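Local coordinates for protein FMN Adenylyltransferase (Candida glabrata, PDB 3FWK) that transfers an adenylyl group to FMN to make FAD, using a Rossmann-like alpha/beta fold, at residues 43-48 against 194-199; 30-35 against 253-258; 224-229 against 302-307. All blocks are in the same frame, centred on the assembly; numbering follows the deposited sequence.

Overall arrangement
From the N terminus, helix 31-50 is the first element used, and it serves twice. Its opening turn enters contact 2 and residues 43-48 contact 1. Contact 1 closes first, when the chain leaves strand 192-194 at residues 194-199; its loop, which takes in all the other strands of the sheet and ends on strand 192-194, is nested within that of contact 2. Before contact 2 closes, bringing the start of helix 31-50 against the short helix 253-257, residues 224-229 open contact 3, and the two loops cross. Contact 3 closes at residues 302-307, tying the C-terminal tail to the loop region after helix 202-212, and lies across the chain's centre from contact 1, about 28 Å between centres.

Contact 1. Residues 43-48 against 194-199; sequences KSILIN and LQPLLH
Helix 31-50 meets the loop leaving strand 192-194 through Ile-45 and Leu-46, which both close on the ring of Pro-196. The two approach different ring atoms. Ile-45 crosses the proline at about a right angle and sets its branch methyl CG2 3.9 Å from Pro-196 CB, while Leu-46 comes in at a slant with CD2 3.9 Å from Pro-196 CG. In Ile-45, CG2 stands anti to the backbone N and CG1 lies beside that N (chi1 -71°), which lets both branches face the loop; the longer one carries CD1 to 4.1 Å from Pro-196 CA. In the Rossmann-like fold this joins helix 31-50 to the loop that follows strand 192-194, where the chain, having run parallel to strand 163-165, turns toward helix 202-212. Pro-196 is also touched by Leu-74 of helix 69-86, so residues of two helices touch the ring. Further along the loop, the same methyl CD1 of Ile-45 comes obliquely to within 4.3 Å of His-199 CE1. The imidazole is held by its hydrogen bond from NE2 to the carbonyl of Ala-38, and Pro-196 O is bonded to the hydroxyl of Thr-42, also on helix 31-50.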
# COMPACT_ATOMS: atom_id res chain seq x y z
N LYS A 43 4.39 11.09 9.39
CA LYS A 43 5.17 10.84 10.61
C LYS A 43 4.59 11.59 11.79
O LYS A 43 4.49 11.05 12.88
CB LYS A 43 6.63 11.27 10.43
CG LYS A 43 7.49 10.37 9.61
CD LYS A 43 8.96 10.90 9.75
CE LYS A 43 10.00 10.03 9.12
NZ LYS A 43 11.32 10.30 9.81
N SER A 44 4.20 12.85 11.59
CA SER A 44 3.63 13.60 12.70
C SER A 44 2.31 13.00 13.17
O SER A 44 2.05 12.91 14.37
CB SER A 44 3.45 15.05 12.29
OG SER A 44 2.98 15.79 13.38
N ILE A 45 1.45 12.58 12.23
CA ILE A 45 0.19 11.97 12.61
C ILE A 45 0.48 10.74 13.48
O ILE A 45 -0.17 10.55 14.51
CB ILE A 45 -0.62 11.60 11.34
CG1 ILE A 45 -1.13 12.89 10.66
CG2 ILE A 45 -1.78 10.68 11.69
CD1 ILE A 45 -1.60 12.68 9.23
N LEU A 46 1.43 9.88 13.07
CA LEU A 46 1.67 8.67 13.83
C LEU A 46 2.40 8.93 15.14
O LEU A 46 1.96 8.49 16.22
CB LEU A 46 2.42 7.65 12.97
CG LEU A 46 1.57 7.03 11.86
CD1 LEU A 46 2.41 6.22 10.91
CD2 LEU A 46 0.40 6.22 12.42
N ILE A 47 3.53 9.64 15.07
CA ILE A 47 4.37 9.80 16.25
C ILE A 47 3.75 10.77 17.26
O ILE A 47 3.83 10.54 18.47
CB ILE A 47 5.77 10.28 15.82
CG1 ILE A 47 6.45 9.17 15.00
CG2 ILE A 47 6.62 10.70 17.03
CD1 ILE A 47 7.74 9.55 14.30
N ASN A 48 3.14 11.85 16.79
CA ASN A 48 2.59 12.87 17.68
C ASN A 48 1.15 12.65 18.03
O ASN A 48 0.75 12.94 19.15
CB ASN A 48 2.78 14.28 17.10
CG ASN A 48 4.24 14.62 16.85
OD1 ASN A 48 5.10 14.23 17.63
ND2 ASN A 48 4.52 15.34 15.78
N LEU A 194 -7.47 5.32 11.91
CA LEU A 194 -6.20 6.05 11.83
C LEU A 194 -5.84 6.09 10.39
O LEU A 194 -5.57 5.05 9.78
CB LEU A 194 -5.14 5.32 12.66
CG LEU A 194 -5.52 5.01 14.11
CD1 LEU A 194 -4.44 4.16 14.75
CD2 LEU A 194 -5.79 6.28 14.91
N GLN A 195 -5.90 7.29 9.80
CA GLN A 195 -5.83 7.43 8.34
C GLN A 195 -4.72 8.40 8.00
O GLN A 195 -4.96 9.58 7.74
CB GLN A 195 -7.18 7.91 7.79
CG GLN A 195 -8.22 6.80 7.98
CD GLN A 195 -9.67 7.14 7.79
OE1 GLN A 195 -10.42 6.30 7.26
NE2 GLN A 195 -10.12 8.32 8.23
N PRO A 196 -3.46 7.94 8.04
CA PRO A 196 -2.31 8.84 7.95
C PRO A 196 -1.79 9.09 6.54
O PRO A 196 -0.73 9.71 6.40
CB PRO A 196 -1.24 8.10 8.80
CG PRO A 196 -1.94 6.89 9.42
CD PRO A 196 -3.02 6.59 8.43
N LEU A 197 -2.48 8.56 5.52
CA LEU A 197 -2.06 8.63 4.13
C LEU A 197 -2.97 9.53 3.31
O LEU A 197 -2.83 9.62 2.08
CB LEU A 197 -2.06 7.21 3.51
CG LEU A 197 -1.02 7.01 2.41
CD1 LEU A 197 0.42 6.98 2.96
CD2 LEU A 197 -1.34 5.75 1.61
N LEU A 198 -3.90 10.26 3.95
CA LEU A 198 -4.99 10.90 3.19
C LEU A 198 -4.48 11.93 2.19
O LEU A 198 -5.03 12.07 1.11
CB LEU A 198 -5.96 11.60 4.15
CG LEU A 198 -6.79 10.65 5.00
CD1 LEU A 198 -7.52 11.42 6.11
CD2 LEU A 198 -7.83 9.93 4.12
N HIS A 199 -3.43 12.65 2.59
CA HIS A 199 -2.86 13.76 1.80
C HIS A 199 -1.88 13.30 0.71
O HIS A 199 -1.38 14.15 -0.02
CB HIS A 199 -2.13 14.72 2.74
CG HIS A 199 -1.11 14.03 3.57
ND1 HIS A 199 -1.46 13.23 4.63
CD2 HIS A 199 0.23 13.92 3.43
CE1 HIS A 199 -0.37 12.68 5.12
NE2 HIS A 199 0.68 13.08 4.41

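Contact 2. Residues 30-35 against 253-258; sequences SIIAQT and EWEIEN
Glu-255 OE2, hydrogen-bonded to the hydroxyl of Ser-207 on helix 202-212, lies against the aliphatic chain of Ile-32, 3.3 Å from its CG1. The glutamate and the isoleucine reach out from opposite directions. A bend at chi2 (93°) folds the glutamate chain and brings its carboxylate up against CG1 and CD1 of Ile-32, with CD also 3.8 Å from Ile-32 CD1. Ile-32 also rests on Ser-207, so the partner of the carboxylate belongs to the same cluster, and its bond meets the polar need of this buried oxygen. Beyond it, Ile-32 CD1 approaches the indole of Trp-254 obliquely, 4.3 Å from CE3. Within helix 31-50, Ile-31 O is gripped twice by Thr-35: OG1 bonds to it at 2.8 Å from above the carbonyl plane, and the backbone N does so in the ordinary helical way. Asn-204 of helix 202-212 is a further partner of Thr-35 OG1. Ser-30 is the N-cap of helix 31-50, its OG accepting from Ala-33 N at 3.0 Å in a nearly straight bond (165°). The contact is thus one of helix against helix, the N-terminal turn of helix 31-50 packing on the short helix 253-257, with helix 202-212 supplying Ser-207 beside both.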
# COMPACT_ATOMS: atom_id res chain seq x y z
N SER A 30 9.50 19.83 -7.02
CA SER A 30 9.61 18.47 -7.51
C SER A 30 8.62 17.54 -6.85
O SER A 30 8.14 17.79 -5.73
CB SER A 30 11.02 17.94 -7.33
OG SER A 30 11.35 17.78 -5.96
N ILE A 31 8.36 16.43 -7.51
CA ILE A 31 7.58 15.35 -6.90
C ILE A 31 8.30 14.79 -5.67
O ILE A 31 7.64 14.51 -4.66
CB ILE A 31 7.30 14.22 -7.91
CG1 ILE A 31 6.37 14.68 -9.01
CG2 ILE A 31 6.71 12.99 -7.19
CD1 ILE A 31 6.37 13.77 -10.23
N ILE A 32 9.63 14.65 -5.71
CA ILE A 32 10.36 14.13 -4.56
C ILE A 32 10.16 15.06 -3.35
O ILE A 32 9.86 14.60 -2.25
CB ILE A 32 11.83 13.88 -4.86
CG1 ILE A 32 11.97 12.68 -5.78
CG2 ILE A 32 12.61 13.68 -3.58
CD1 ILE A 32 13.34 12.55 -6.42
N ALA A 33 10.30 16.38 -3.53
CA ALA A 33 10.10 17.28 -2.40
C ALA A 33 8.67 17.21 -1.86
O ALA A 33 8.47 17.20 -0.65
CB ALA A 33 10.45 18.72 -2.79
N GLN A 34 7.68 17.12 -2.75
CA GLN A 34 6.31 16.98 -2.32
C GLN A 34 6.10 15.67 -1.50
O GLN A 34 5.36 15.66 -0.52
CB GLN A 34 5.40 17.00 -3.53
CG GLN A 34 3.90 17.01 -3.22
CD GLN A 34 3.09 16.79 -4.47
OE1 GLN A 34 3.20 15.76 -5.13
NE2 GLN A 34 2.29 17.79 -4.85
N THR A 35 6.76 14.61 -1.94
CA THR A 35 6.70 13.33 -1.23
C THR A 35 7.36 13.43 0.14
O THR A 35 6.86 12.89 1.12
CB THR A 35 7.34 12.21 -2.09
OG1 THR A 35 6.75 12.21 -3.38
CG2 THR A 35 7.17 10.85 -1.42
N GLU A 253 12.60 8.39 -12.79
CA GLU A 253 13.89 7.87 -13.20
C GLU A 253 14.92 7.89 -12.08
O GLU A 253 15.64 6.90 -11.87
CB GLU A 253 14.41 8.62 -14.44
CG GLU A 253 13.74 8.18 -15.74
CD GLU A 253 13.98 9.10 -16.94
OE1 GLU A 253 14.61 10.18 -16.78
OE2 GLU A 253 13.50 8.75 -18.04
N TRP A 254 15.00 9.00 -11.35
CA TRP A 254 16.02 9.10 -10.31
C TRP A 254 15.79 8.06 -9.23
O TRP A 254 16.72 7.38 -8.79
CB TRP A 254 16.09 10.51 -9.72
CG TRP A 254 17.31 10.67 -8.90
CD1 TRP A 254 18.55 11.13 -9.33
CD2 TRP A 254 17.46 10.32 -7.53
NE1 TRP A 254 19.43 11.11 -8.28
CE2 TRP A 254 18.81 10.60 -7.17
CE3 TRP A 254 16.59 9.77 -6.56
CZ2 TRP A 254 19.30 10.35 -5.90
CZ3 TRP A 254 17.07 9.52 -5.30
CH2 TRP A 254 18.42 9.81 -4.97
N GLU A 255 14.54 7.94 -8.79
CA GLU A 255 14.20 7.02 -7.72
C GLU A 255 14.54 5.60 -8.11
O GLU A 255 15.03 4.84 -7.26
CB GLU A 255 12.69 7.10 -7.42
CG GLU A 255 12.24 8.41 -6.81
CD GLU A 255 11.75 9.45 -7.84
OE1 GLU A 255 12.37 9.57 -8.91
OE2 GLU A 255 10.73 10.12 -7.54
N ILE A 256 14.23 5.22 -9.34
CA ILE A 256 14.49 3.84 -9.78
C ILE A 256 16.00 3.61 -9.91
O ILE A 256 16.51 2.59 -9.44
CB ILE A 256 13.79 3.60 -11.14
CG1 ILE A 256 12.27 3.53 -10.92
CG2 ILE A 256 14.26 2.27 -11.72
CD1 ILE A 256 11.49 3.58 -12.18
N GLU A 257 16.72 4.57 -10.50
CA GLU A 257 18.16 4.40 -10.74
C GLU A 257 18.97 4.49 -9.45
O GLU A 257 20.12 4.02 -9.41
CB GLU A 257 18.62 5.48 -11.73
CG GLU A 257 18.13 5.26 -13.16
CD GLU A 257 18.51 6.38 -14.13
OE1 GLU A 257 18.96 7.45 -13.66
OE2 GLU A 257 18.32 6.18 -15.35
N ASN A 258 18.44 5.12 -8.42
CA ASN A 258 19.16 5.36 -7.17
C ASN A 258 18.42 4.78 -5.98
O ASN A 258 18.53 5.26 -4.84
CB ASN A 258 19.35 6.86 -6.98
CG ASN A 258 20.14 7.45 -8.10
OD1 ASN A 258 19.60 7.95 -9.11
ND2 ASN A 258 21.42 7.33 -7.99

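Contact 3. Residues 224-229 against 302-307; sequences FTSLGN and AGRIKK
Arg-304 turns an edge of its guanidinium toward Ser-226 and addresses that residue with both terminal nitrogens. The hydroxyl lies close to the guanidinium plane, and NH2 donates to Ser-226 OG at 3.0 Å with an N-H...O angle of 158°. The neighbouring nitrogen reaches the serine backbone instead, in a weak, bent bond from NH1 to Ser-226 O (3.1 Å). Ser-226 can present both oxygens because its OG stands anti to the backbone N (chi1 177°), beside the carbonyl carbon. On the arginine side the chain is folded back at chi2, and NH1 also donates to Gly-303 O at 2.9 Å, almost straight (171°) and within the guanidinium plane, although it comes from above the plane of that carbonyl. This second grip on NH1 helps fix the rotation of the flat group. Gly-303 itself centres an inverse gamma turn. Close by, Thr-225 OG1 is bonded to Glu-300 O, a further link between the loop after helix 202-212 and the C-terminal tail that follows helix 275-282. Within the two segments the guanidinium meets neutral oxygens, a hydroxyl and two carbonyls, so this tie between loop and tail rests on hydrogen bonds and not on a salt bridge.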
# COMPACT_ATOMS: atom_id res chain seq x y z
N PHE A 224 -1.34 -2.26 -14.64
CA PHE A 224 -2.42 -1.95 -13.71
C PHE A 224 -2.04 -0.74 -12.88
O PHE A 224 -0.88 -0.61 -12.45
CB PHE A 224 -2.68 -3.15 -12.79
CG PHE A 224 -3.28 -4.31 -13.52
CD1 PHE A 224 -4.66 -4.39 -13.66
CD2 PHE A 224 -2.51 -5.31 -14.08
CE1 PHE A 224 -5.22 -5.49 -14.31
CE2 PHE A 224 -3.06 -6.36 -14.77
CZ PHE A 224 -4.42 -6.47 -14.86
N THR A 225 -3.02 0.14 -12.63
CA THR A 225 -2.82 1.25 -11.71
C THR A 225 -3.70 1.17 -10.49
O THR A 225 -3.47 1.90 -9.53
CB THR A 225 -3.08 2.59 -12.44
OG1 THR A 225 -4.40 2.60 -12.99
CG2 THR A 225 -2.07 2.80 -13.55
N SER A 226 -4.70 0.31 -10.51
CA SER A 226 -5.57 0.13 -9.37
C SER A 226 -6.15 -1.24 -9.38
O SER A 226 -6.85 -1.60 -10.36
CB SER A 226 -6.79 1.11 -9.45
OG SER A 226 -7.71 0.94 -8.40
N LEU A 227 -5.92 -1.98 -8.28
CA LEU A 227 -6.25 -3.40 -8.23
C LEU A 227 -7.64 -3.53 -7.63
O LEU A 227 -7.83 -3.57 -6.43
CB LEU A 227 -5.20 -4.15 -7.42
CG LEU A 227 -3.77 -3.99 -7.98
CD1 LEU A 227 -2.77 -4.72 -7.08
CD2 LEU A 227 -3.63 -4.40 -9.44
N GLY A 228 -8.65 -3.49 -8.48
CA GLY A 228 -9.98 -3.81 -8.06
C GLY A 228 -10.14 -5.32 -8.20
O GLY A 228 -9.17 -6.09 -8.14
N ASN A 229 -11.32 -5.75 -8.53
CA ASN A 229 -11.57 -7.17 -8.59
C ASN A 229 -11.23 -7.75 -9.97
O ASN A 229 -11.01 -7.02 -10.96
CB ASN A 229 -13.00 -7.47 -8.16
CG ASN A 229 -14.01 -6.93 -9.10
OD1 ASN A 229 -13.98 -7.22 -10.29
ND2 ASN A 229 -14.95 -6.14 -8.58
N ALA A 302 -9.22 4.09 -14.18
CA ALA A 302 -9.69 4.04 -15.59
C ALA A 302 -9.67 2.64 -16.22
O ALA A 302 -10.38 2.43 -17.20
CB ALA A 302 -8.90 4.97 -16.43
N GLY A 303 -8.85 1.74 -15.71
CA GLY A 303 -8.69 0.35 -16.24
C GLY A 303 -9.81 -0.52 -15.74
O GLY A 303 -9.61 -1.17 -14.73
N ARG A 304 -10.99 -0.48 -16.41
CA ARG A 304 -12.29 -1.13 -16.00
C ARG A 304 -13.31 -1.51 -17.10
O ARG A 304 -13.85 -0.67 -17.85
CB ARG A 304 -13.15 -0.30 -15.03
CG ARG A 304 -12.52 0.17 -13.71
CD ARG A 304 -12.04 -0.98 -12.86
NE ARG A 304 -11.63 -0.61 -11.50
CZ ARG A 304 -10.37 -0.42 -11.07
NH1 ARG A 304 -9.29 -0.43 -11.91
NH2 ARG A 304 -10.20 -0.19 -9.75
N ILE A 305 -13.70 -2.77 -17.07
CA ILE A 305 -14.67 -3.28 -18.02
C ILE A 305 -15.86 -2.36 -18.07
O ILE A 305 -16.36 -1.91 -17.06
CB ILE A 305 -15.11 -4.69 -17.58
CG1 ILE A 305 -13.95 -5.69 -17.71
CG2 ILE A 305 -16.35 -5.15 -18.39
CD1 ILE A 305 -13.73 -6.22 -19.15
N LYS A 306 -16.32 -2.10 -19.30
CA LYS A 306 -17.49 -1.25 -19.52
C LYS A 306 -18.76 -1.93 -19.01
O LYS A 306 -19.03 -3.13 -19.31
CB LYS A 306 -17.61 -0.89 -21.00
CG LYS A 306 -18.64 0.20 -21.29
CD LYS A 306 -18.44 0.85 -22.64
CE LYS A 306 -17.21 1.75 -22.67
NZ LYS A 306 -16.83 2.04 -24.08
N LYS A 307 -19.53 -1.23 -18.20
CA LYS A 307 -20.81 -1.72 -17.66
C LYS A 307 -21.90 -0.72 -17.97
O LYS A 307 -21.66 0.49 -17.95
CB LYS A 307 -20.74 -1.84 -16.14
CG LYS A 307 -19.79 -2.86 -15.61
CD LYS A 307 -20.38 -4.24 -15.77
CE LYS A 307 -19.30 -5.32 -15.68
NZ LYS A 307 -18.50 -5.23 -14.42